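Local coordinates for protein D-threo-3-hydroxyaspartate dehydratase (Delftia, PDB 3WQC) that uses pyridoxal 5'-phosphate and a divalent metal ion to deaminate D-threo-3-hydroxyaspartate to oxaloacetate and ammonium, and also dehydrates D-serine, at residues B[52-57]-B[247-252]. Numbering follows the deposited sequence.
With PLP (pyridoxal-5'-phosphate), chain J.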
loop_
_atom_site.group_PDB
_atom_site.type_symbol
_atom_site.label_atom_id
_atom_site.label_comp_id
_atom_site.label_asym_id
_atom_site.label_seq_id
_atom_site.Cartn_x
_atom_site.Cartn_y
_atom_site.Cartn_z
ATOM N N VAL B 52 15.058 -9.034 3.091
ATOM C CA VAL B 52 13.737 -9.670 3.010
ATOM C C VAL B 52 12.613 -8.645 3.038
ATOM O O VAL B 52 11.461 -9.074 2.989
ATOM C CB VAL B 52 13.542 -10.738 4.137
ATOM C CG1 VAL B 52 14.580 -11.859 3.942
ATOM C CG2 VAL B 52 13.578 -10.137 5.550
ATOM N N LYS B 53 12.905 -7.340 3.032
ATOM C CA LYS B 53 11.789 -6.399 3.085
ATOM C C LYS B 53 10.956 -6.477 1.806
ATOM O O LYS B 53 9.774 -6.048 1.807
ATOM C CB LYS B 53 12.240 -4.982 3.291
ATOM C CG LYS B 53 12.898 -4.333 2.081
ATOM C CD LYS B 53 13.330 -2.925 2.538
ATOM C CE LYS B 53 13.805 -2.210 1.312
ATOM N NZ LYS B 53 15.128 -1.563 1.482
ATOM N N THR B 54 11.486 -7.066 0.705
ATOM C CA THR B 54 10.732 -7.119 -0.563
ATOM C C THR B 54 9.626 -8.207 -0.389
ATOM O O THR B 54 8.496 -7.935 -0.925
ATOM C CB THR B 54 11.689 -7.578 -1.680
ATOM O OG1 THR B 54 12.588 -6.456 -1.888
ATOM C CG2 THR B 54 10.955 -7.865 -2.986
ATOM N N SER B 55 9.885 -9.374 0.243
ATOM C CA SER B 55 8.854 -10.433 0.262
ATOM C C SER B 55 8.298 -10.641 1.629
ATOM O O SER B 55 7.137 -11.059 1.779
ATOM C CB SER B 55 9.498 -11.800 -0.189
ATOM O OG SER B 55 10.338 -12.355 0.849
ATOM N N LYS B 56 9.111 -10.412 2.686
ATOM C CA LYS B 56 8.740 -10.751 4.077
ATOM C C LYS B 56 8.035 -12.144 4.152
ATOM O O LYS B 56 7.133 -12.356 4.983
ATOM C CB LYS B 56 7.825 -9.673 4.754
ATOM C CG LYS B 56 8.476 -8.297 4.647
ATOM C CD LYS B 56 7.667 -7.308 5.525
ATOM C CE LYS B 56 8.212 -5.917 5.288
ATOM N NZ LYS B 56 7.447 -4.977 6.162
ATOM N N SER B 57 8.628 -13.128 3.419
ATOM C CA SER B 57 7.992 -14.419 3.340
ATOM C C SER B 57 9.032 -15.503 3.653
ATOM O O SER B 57 10.048 -15.558 2.995
ATOM C CB SER B 57 7.376 -14.581 1.949
ATOM O OG SER B 57 6.653 -15.856 1.907
ATOM N N VAL B 247 15.210 -6.540 -3.923
ATOM C CA VAL B 247 14.095 -6.542 -4.913
ATOM C C VAL B 247 14.429 -7.532 -6.012
ATOM O O VAL B 247 13.490 -8.019 -6.669
ATOM C CB VAL B 247 13.793 -5.145 -5.476
ATOM C CG1 VAL B 247 14.934 -4.603 -6.389
ATOM C CG2 VAL B 247 12.416 -5.146 -6.148
ATOM N N TYR B 248 15.705 -7.831 -6.250
ATOM C CA TYR B 248 16.099 -8.773 -7.323
ATOM C C TYR B 248 15.351 -10.103 -7.249
ATOM O O TYR B 248 15.286 -10.811 -8.270
ATOM C CB TYR B 248 17.639 -9.032 -7.251
ATOM C CG TYR B 248 17.943 -10.062 -6.180
ATOM C CD1 TYR B 248 18.071 -9.723 -4.818
ATOM C CD2 TYR B 248 18.095 -11.444 -6.513
ATOM C CE1 TYR B 248 18.280 -10.676 -3.835
ATOM C CE2 TYR B 248 18.261 -12.387 -5.536
ATOM C CZ TYR B 248 18.427 -12.037 -4.219
ATOM O OH TYR B 248 18.642 -12.980 -3.246
ATOM N N VAL B 249 14.914 -10.552 -6.089
ATOM C CA VAL B 249 14.305 -11.849 -5.971
ATOM C C VAL B 249 13.120 -11.952 -6.940
ATOM O O VAL B 249 12.897 -13.060 -7.560
ATOM C CB VAL B 249 13.956 -12.208 -4.482
ATOM C CG1 VAL B 249 12.807 -11.334 -3.900
ATOM C CG2 VAL B 249 13.593 -13.700 -4.316
ATOM N N PHE B 250 12.385 -10.834 -7.079
ATOM C CA PHE B 250 11.284 -10.787 -8.055
ATOM C C PHE B 250 11.526 -9.922 -9.256
ATOM O O PHE B 250 10.929 -10.157 -10.339
ATOM C CB PHE B 250 9.959 -10.295 -7.371
ATOM C CG PHE B 250 9.554 -11.144 -6.171
ATOM C CD1 PHE B 250 9.722 -12.576 -6.145
ATOM C CD2 PHE B 250 8.926 -10.522 -5.089
ATOM C CE1 PHE B 250 9.287 -13.342 -5.032
ATOM C CE2 PHE B 250 8.469 -11.294 -4.005
ATOM C CZ PHE B 250 8.674 -12.678 -3.957
ATOM N N PHE B 251 12.301 -8.836 -9.110
ATOM C CA PHE B 251 12.359 -7.749 -10.048
ATOM C C PHE B 251 10.991 -7.071 -10.257
ATOM O O PHE B 251 9.997 -7.491 -9.624
ATOM C CB PHE B 251 13.031 -8.130 -11.431
ATOM C CG PHE B 251 14.508 -8.414 -11.300
ATOM C CD1 PHE B 251 15.378 -7.371 -10.911
ATOM C CD2 PHE B 251 15.029 -9.671 -11.614
ATOM C CE1 PHE B 251 16.778 -7.576 -10.900
ATOM C CE2 PHE B 251 16.435 -9.892 -11.567
ATOM C CZ PHE B 251 17.280 -8.828 -11.224
ATOM N N ASP B 252 10.977 -6.028 -11.074
ATOM C CA ASP B 252 9.801 -5.221 -11.323
ATOM C C ASP B 252 10.066 -4.291 -12.456
ATOM O O ASP B 252 11.172 -4.364 -13.084
ATOM C CB ASP B 252 9.312 -4.520 -10.026
ATOM C CG ASP B 252 10.365 -3.562 -9.444
ATOM O OD1 ASP B 252 11.169 -3.030 -10.267
ATOM O OD2 ASP B 252 10.396 -3.345 -8.211
HETATM N N1 PLP J . 20.047 -2.146 2.071
HETATM C C2 PLP J . 19.191 -1.313 2.698
HETATM C C2A PLP J . 19.628 -0.529 3.914
HETATM C C3 PLP J . 17.843 -1.195 2.195
HETATM O O3 PLP J . 16.998 -0.396 2.828
HETATM C C4 PLP J . 17.488 -1.958 1.027
HETATM C C4A PLP J . 16.148 -1.879 0.548
HETATM C C5 PLP J . 18.463 -2.815 0.433
HETATM C C6 PLP J . 19.765 -2.819 0.953
HETATM C C5A PLP J . 18.141 -3.630 -0.796
HETATM O O4P PLP J . 17.940 -2.697 -1.955
HETATM P P PLP J . 17.206 -3.297 -3.246
HETATM O O1P PLP J . 17.918 -4.574 -3.491
HETATM O O2P PLP J . 17.482 -2.274 -4.292
HETATM O O3P PLP J . 15.786 -3.544 -2.937
#
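T54 lays its methyl over the first turn of 247-252, where CG2 meets CG1 of V249 at 4.0 Å and CD2 of the F250 ring at 3.9 Å. With chi1 at -71°, CG2 stands anti to the backbone N and OG1 anti to the carbonyl carbon. That rotation brings T54 OG1 to 3.3 Å from V247 N, but the angle is too poor for a hydrogen bond. V247 N instead donates to the cofactor phosphate, reaching PLP O3P at 3.2 Å and, more weakly, O1P. S55 extends the apolar patch: its CB lies 4.0 Å from F250 CZ, approaching the ring obliquely, while its OG accepts from S57 N in an ST turn. V249 CG1 sits 3.9 Å above the F250 ring, over its centre, so the methyl touched by T54 also covers one face of that ring. The cofactor is held from both segments: K53 NZ covalently joins PLP C4A at 1.4 Å, consistent with the internal aldimine, and T54, next after K53, packs its methyl on the phosphate-binding 3-10 turn of V247. A glycine at T54 would remove the methyl bridging V249 and F250 and would probably loosen the packing between these two cofactor-bearing loops. Beyond the pair, F250 meets Y372 edge-to-face, and K53 O accepts from Q329 of the second subunit. The two loops follow the neighbouring parallel strands 47-48 and 242-243 of the alanine racemase-like barrel and lead into helices 58-66 and 253-258, with helix 362-366 packed against T54, V247 and F250.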